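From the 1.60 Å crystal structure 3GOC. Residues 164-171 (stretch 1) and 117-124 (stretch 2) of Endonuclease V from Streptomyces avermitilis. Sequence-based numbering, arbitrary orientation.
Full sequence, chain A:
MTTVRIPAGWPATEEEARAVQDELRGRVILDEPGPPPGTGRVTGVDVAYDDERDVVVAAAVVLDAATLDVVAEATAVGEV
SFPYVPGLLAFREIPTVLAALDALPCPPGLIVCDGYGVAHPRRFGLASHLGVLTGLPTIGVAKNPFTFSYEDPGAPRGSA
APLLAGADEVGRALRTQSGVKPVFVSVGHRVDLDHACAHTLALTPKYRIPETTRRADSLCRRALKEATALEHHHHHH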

# COMPACT_ATOMS: atom_id res chain seq x y z
N LEU A 164 13.57 -2.54 16.73
CA LEU A 164 14.66 -1.88 17.44
C LEU A 164 16.04 -2.52 17.46
O LEU A 164 16.17 -3.74 17.56
CB LEU A 164 14.23 -1.64 18.89
CG LEU A 164 12.86 -0.99 19.15
CD1 LEU A 164 12.62 -0.88 20.65
CD2 LEU A 164 12.80 0.38 18.50
N ALA A 165 17.06 -1.67 17.38
CA ALA A 165 18.45 -2.10 17.47
C ALA A 165 18.83 -1.49 18.81
O ALA A 165 19.21 -0.32 18.88
CB ALA A 165 19.28 -1.49 16.34
N GLY A 166 18.71 -2.28 19.87
CA GLY A 166 19.00 -1.75 21.19
C GLY A 166 17.74 -1.00 21.60
O GLY A 166 16.73 -1.62 21.95
N ALA A 167 17.79 0.32 21.54
CA ALA A 167 16.63 1.14 21.90
C ALA A 167 16.26 2.06 20.75
O ALA A 167 15.31 2.84 20.84
CB ALA A 167 16.95 1.96 23.14
N ASP A 168 17.00 1.95 19.65
CA ASP A 168 16.78 2.79 18.47
C ASP A 168 15.94 2.12 17.40
O ASP A 168 16.19 0.98 17.00
CB ASP A 168 18.13 3.17 17.87
CG ASP A 168 19.00 3.93 18.84
OD1 ASP A 168 20.24 3.80 18.75
OD2 ASP A 168 18.44 4.68 19.67
N GLU A 169 14.94 2.85 16.90
CA GLU A 169 14.10 2.30 15.85
C GLU A 169 14.88 2.29 14.55
O GLU A 169 15.42 3.32 14.13
CB GLU A 169 12.83 3.13 15.68
CG GLU A 169 11.88 2.54 14.64
CD GLU A 169 10.62 3.35 14.47
OE1 GLU A 169 10.64 4.34 13.71
OE2 GLU A 169 9.60 2.99 15.11
N VAL A 170 14.94 1.12 13.91
CA VAL A 170 15.65 0.98 12.64
C VAL A 170 14.73 0.45 11.54
O VAL A 170 15.17 0.18 10.43
CB VAL A 170 16.88 0.04 12.78
CG1 VAL A 170 17.91 0.68 13.70
CG2 VAL A 170 16.45 -1.32 13.33
N GLY A 171 13.45 0.31 11.88
CA GLY A 171 12.47 -0.18 10.92
C GLY A 171 11.18 -0.55 11.63
O GLY A 171 10.93 -0.10 12.75
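Stretch 2 117-124: GVAHPRRF

Stretch 1 is a beta hairpin. One strand ends at Ala165, and a second runs from Asp168 to Gly171 and beyond. A type II' turn from Ala165 to Asp168 joins them. Gly166 has a phi of 81°, a value that favours glycine. The hairpin is closed by two backbone hydrogen bonds, Ala165 N to Asp168 O at 2.8 Å and Asp168 N to Ala165 O at 3.3 Å.

Stretch 2 has no regular helix or strand. It is not an added strand of the hairpin, and no direct hydrogen bond links the two stretches. Its backbone comes closest at Ala119, whose CA lies 4.7 Å from the CA of Val170. From there the chain leads away into a type I turn from His120 to Arg123. Arg123 N bonds to His120 O at 2.8 Å across this turn. Arg122 N also donates to His120 ND1, at 2.8 Å, so the imidazole helps to hold the turn. Arg123 itself has positive phi, 54°, with psi 34°.

Val170 is the centre of the contact. It is buried, its CA-to-CB bond points toward stretch 2, and it touches three residues there. Val170 CG2 packs on Ala119 CB at 3.7 Å, an apolar contact. Its carbonyl is also close: Val170 O lies 3.2 Å from Val118 CG2 and 3.6 Å from Ala119 CB. These carbons offer the oxygen no conventional hydrogen bond. Val170 CG1 lies over one face of the Arg123 guanidinium, 3.6 Å from Arg123 NE.

Arg123 reaches back to the hairpin. Its CA-to-CB bond points sideways, but the end of the side chain comes nearer to stretch 1. Chi1 and chi2 are both m, and chi3 is t. Arg123 NH1 donates to His120 O at 2.9 Å, which ties the guanidinium to its own turn. Arg123 NH2 lies 3.7 Å from Ala165 CB. It also forms a long salt bridge with Asp168, with Arg123 NH2 and Asp168 OD1 3.8 Å apart. The carboxylate oxygen sits at the guanidinium edge, near its plane.

Water 1 fills the polar gap. It accepts a weak hydrogen bond from Arg123 NH2 at 2.7 Å. It donates to Asp168 OD1 at 2.8 Å and to Ala165 O at 2.6 Å. The water therefore connects the arginine to both ends of the hairpin turn.

The CA-to-CB bond of Glu169 points away from stretch 2, and Glu169 makes no contact with it. The two stretches bury 247 Å² in all, with Val170 and Arg123 contributing most.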

# COMPACT_ATOMS: atom_id res chain seq x y z
N GLY A 117 17.99 -2.28 5.19
CA GLY A 117 18.56 -1.00 4.82
C GLY A 117 19.24 -0.43 6.06
O GLY A 117 20.32 -0.88 6.44
N VAL A 118 18.60 0.53 6.72
CA VAL A 118 19.17 1.13 7.92
C VAL A 118 19.21 0.16 9.11
O VAL A 118 19.94 0.38 10.08
CB VAL A 118 18.40 2.41 8.33
CG1 VAL A 118 18.52 3.46 7.24
CG2 VAL A 118 16.94 2.07 8.57
N ALA A 119 18.42 -0.91 9.03
CA ALA A 119 18.39 -1.93 10.09
C ALA A 119 19.64 -2.76 9.86
O ALA A 119 19.59 -3.87 9.32
CB ALA A 119 17.13 -2.79 9.95
N HIS A 120 20.76 -2.22 10.31
CA HIS A 120 22.06 -2.84 10.12
C HIS A 120 23.00 -2.34 11.21
O HIS A 120 22.85 -1.22 11.70
CB HIS A 120 22.54 -2.44 8.72
CG HIS A 120 23.94 -2.86 8.39
ND1 HIS A 120 25.05 -2.12 8.73
CD2 HIS A 120 24.40 -3.94 7.72
CE1 HIS A 120 26.13 -2.72 8.28
NE2 HIS A 120 25.77 -3.83 7.66
N PRO A 121 23.97 -3.18 11.63
CA PRO A 121 24.92 -2.79 12.68
C PRO A 121 25.56 -1.41 12.47
O PRO A 121 25.84 -0.71 13.44
CB PRO A 121 25.95 -3.93 12.66
CG PRO A 121 25.78 -4.55 11.29
CD PRO A 121 24.29 -4.52 11.11
N ARG A 122 25.77 -1.03 11.22
CA ARG A 122 26.35 0.27 10.91
C ARG A 122 25.35 1.15 10.17
O ARG A 122 25.72 2.12 9.52
CB ARG A 122 27.63 0.12 10.09
CG ARG A 122 28.89 0.01 10.94
CD ARG A 122 30.14 -0.01 10.07
NE ARG A 122 31.18 0.89 10.57
CZ ARG A 122 31.82 0.73 11.72
NH1 ARG A 122 31.54 -0.30 12.51
NH2 ARG A 122 32.75 1.60 12.08
N ARG A 123 24.08 0.79 10.28
CA ARG A 123 23.00 1.53 9.63
C ARG A 123 23.26 1.68 8.14
O ARG A 123 22.90 2.69 7.53
CB ARG A 123 22.86 2.91 10.28
CG ARG A 123 22.66 2.87 11.79
CD ARG A 123 21.30 2.31 12.17
NE ARG A 123 21.08 2.36 13.62
CZ ARG A 123 21.54 1.46 14.49
NH1 ARG A 123 22.25 0.42 14.06
NH2 ARG A 123 21.30 1.60 15.78
N PHE A 124 23.87 0.67 7.53
CA PHE A 124 24.17 0.73 6.11
C PHE A 124 24.13 -0.65 5.46
O PHE A 124 25.14 -1.14 4.95
CB PHE A 124 25.54 1.39 5.89
CG PHE A 124 25.75 1.89 4.49
CD1 PHE A 124 26.71 1.30 3.66
CD2 PHE A 124 25.03 2.97 4.00
CE1 PHE A 124 26.93 1.78 2.37
CE2 PHE A 124 25.23 3.46 2.71
CZ PHE A 124 26.19 2.87 1.90
O HOH W 1 21.28 1.23 18.46